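Local coordinates for START domain-containing protein 10 (Homo sapiens, PDB 6SER) that carries phosphatidylcholine and phosphatidylethanolamine between membranes, preferring lipids with a palmitoyl or stearoyl chain at sn-1 and an unsaturated chain at sn-2, at residues R107-V110 against N111-V114. Numbering follows the deposited sequence.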
ATOM      1  N   ARG A 107      -9.571  12.061   8.115  1.00 20.62           N
ATOM      2  CA  ARG A 107      -9.549  10.935   9.024  1.00 31.57           C
ATOM      3  C   ARG A 107     -10.965  10.395   9.187  1.00 28.16           C
ATOM      4  O   ARG A 107     -11.938  11.159   9.199  1.00 23.46           O
ATOM      5  CB  ARG A 107      -8.945  11.366  10.366  1.00 24.29           C
ATOM      6  CG  ARG A 107      -9.379  10.528  11.542  1.00 45.07           C
ATOM      7  CD  ARG A 107      -8.310  10.489  12.627  1.00 54.55           C
ATOM      8  NE  ARG A 107      -7.774  11.809  12.963  1.00 64.09           N
ATOM      9  CZ  ARG A 107      -8.375  12.682  13.766  1.00 67.44           C
ATOM     10  NH1 ARG A 107      -9.550  12.390  14.309  1.00 75.52           N
ATOM     11  NH2 ARG A 107      -7.803  13.853  14.021  1.00 66.37           N
ATOM     12  N   LEU A 108     -11.084   9.075   9.267  1.00 23.99           N
ATOM     13  CA  LEU A 108     -12.367   8.436   9.547  1.00 25.81           C
ATOM     14  C   LEU A 108     -12.473   8.018  11.006  1.00 26.73           C
ATOM     15  O   LEU A 108     -13.386   8.443  11.717  1.00 21.65           O
ATOM     16  CB  LEU A 108     -12.563   7.207   8.653  1.00 22.75           C
ATOM     17  CG  LEU A 108     -12.794   7.446   7.172  1.00 32.18           C
ATOM     18  CD1 LEU A 108     -12.436   6.166   6.474  1.00 32.62           C
ATOM     19  CD2 LEU A 108     -14.256   7.829   6.888  1.00 30.65           C
ATOM     20  N   THR A 109     -11.588   7.135  11.438  1.00 27.55           N
ATOM     21  CA  THR A 109     -11.474   6.662  12.805  1.00 29.50           C
ATOM     22  C   THR A 109     -10.053   6.928  13.283  1.00 30.60           C
ATOM     23  O   THR A 109      -9.219   7.473  12.555  1.00 29.63           O
ATOM     24  CB  THR A 109     -11.791   5.168  12.915  1.00 29.10           C
ATOM     25  OG1 THR A 109     -10.700   4.415  12.367  1.00 26.11           O
ATOM     26  CG2 THR A 109     -13.076   4.818  12.154  1.00 28.48           C
ATOM     27  N   VAL A 110      -9.771   6.502  14.513  1.00 30.91           N
ATOM     28  CA  VAL A 110      -8.446   6.722  15.073  1.00 27.41           C
ATOM     29  C   VAL A 110      -7.370   5.974  14.285  1.00 35.63           C
ATOM     30  O   VAL A 110      -6.214   6.409  14.267  1.00 36.01           O
ATOM     31  CB  VAL A 110      -8.468   6.345  16.571  1.00 33.87           C
ATOM     32  CG1 VAL A 110      -8.343   4.831  16.790  1.00 21.35           C
ATOM     33  CG2 VAL A 110      -7.416   7.100  17.327  1.00 32.32           C
ATOM     34  N   ASN A 111      -7.718   4.878  13.602  1.00 28.67           N
ATOM     35  CA  ASN A 111      -6.759   4.128  12.791  1.00 28.60           C
ATOM     36  C   ASN A 111      -7.268   3.912  11.362  1.00 29.86           C
ATOM     37  O   ASN A 111      -6.975   2.893  10.739  1.00 27.74           O
ATOM     38  CB  ASN A 111      -6.411   2.786  13.445  1.00 23.37           C
ATOM     39  CG  ASN A 111      -7.619   1.866  13.600  1.00 27.01           C
ATOM     40  OD1 ASN A 111      -8.717   2.310  13.923  1.00 30.00           O
ATOM     41  ND2 ASN A 111      -7.414   0.572  13.364  1.00 27.82           N
ATOM     42  N   ALA A 112      -8.019   4.866  10.805  1.00 24.83           N
ATOM     43  CA  ALA A 112      -8.421   4.773   9.399  1.00 27.22           C
ATOM     44  C   ALA A 112      -8.548   6.168   8.813  1.00 30.34           C
ATOM     45  O   ALA A 112      -9.171   7.034   9.427  1.00 28.14           O
ATOM     46  CB  ALA A 112      -9.746   4.025   9.229  1.00 22.33           C
ATOM     47  N   ASP A 113      -7.975   6.383   7.629  1.00 21.41           N
ATOM     48  CA  ASP A 113      -8.082   7.683   6.990  1.00 30.73           C
ATOM     49  C   ASP A 113      -8.222   7.512   5.479  1.00 32.06           C
ATOM     50  O   ASP A 113      -8.285   6.397   4.952  1.00 31.21           O
ATOM     51  CB  ASP A 113      -6.900   8.587   7.380  1.00 30.55           C
ATOM     52  CG  ASP A 113      -5.562   8.065   6.912  1.00 33.86           C
ATOM     53  OD1 ASP A 113      -5.521   7.113   6.111  1.00 38.42           O
ATOM     54  OD2 ASP A 113      -4.532   8.620   7.356  1.00 43.52           O
ATOM     55  N   VAL A 114      -8.296   8.647   4.792  1.00 26.37           N
ATOM     56  CA  VAL A 114      -8.429   8.716   3.345  1.00 24.13           C
ATOM     57  C   VAL A 114      -7.301   9.589   2.820  1.00 23.06           C
ATOM     58  O   VAL A 114      -7.041  10.668   3.365  1.00 28.03           O
ATOM     59  CB  VAL A 114      -9.803   9.280   2.921  1.00 22.80           C
ATOM     60  CG1 VAL A 114      -9.973   9.190   1.393  1.00 22.76           C
ATOM     61  CG2 VAL A 114     -10.914   8.541   3.634  1.00 28.18           C
TER
HETATM   62  O   HOH W   1     -11.108   1.768  12.943  1.00 34.56           O
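Thr-109 folds its hydroxyl back over the turn that follows it. With chi1 at 73°, OG1 sits between the backbone N and the carbonyl carbon and accepts the backbone N-H of Asn-111 at 3.3 Å. This bond makes an ST turn. A water lies 2.7 Å from the same OG1 and donates to Asn-111 OD1, so it ties the two side chains together. The Asn-111 amide is fixed from its other end as well, because ND2 bonds to the carbonyl O of Trp-136 on the next strand. The Val-110 and Asn-111 side chains cross at an angle, with Val-110 CG1 3.8 Å from Asn-111 OD1. The Ala-112 methyl lies on the same face of the hairpin as the Thr-109 side chain, with CB 3.3 Å from OG1.

Further along, Ala-112 O takes two backbone N-H groups, from Leu-108 N at 2.8 Å and from Thr-109 N at 3.1 Å. Both donors come from the same face of its carbonyl plane. The return bond from Ala-112 N to Thr-109 O is weak. Leu-108 turns its side chain to the Ala-112 side of the hairpin, where CD1 meets Val-114 CG2 at 4.0 Å. Leu-252 covers this apolar pair. Arg-107 and Asp-113 form the next pair and point to the other face, where the Asp-113 carboxylate makes a salt bridge with Arg-134.

Two residues, Leu-108 and Thr-109, thus stand opposite the single Ala-112. This is a classic beta bulge, set beside the tight turn of the antiparallel hairpin between strands 99-109 and 112-119 in the curved sheet of the START fold.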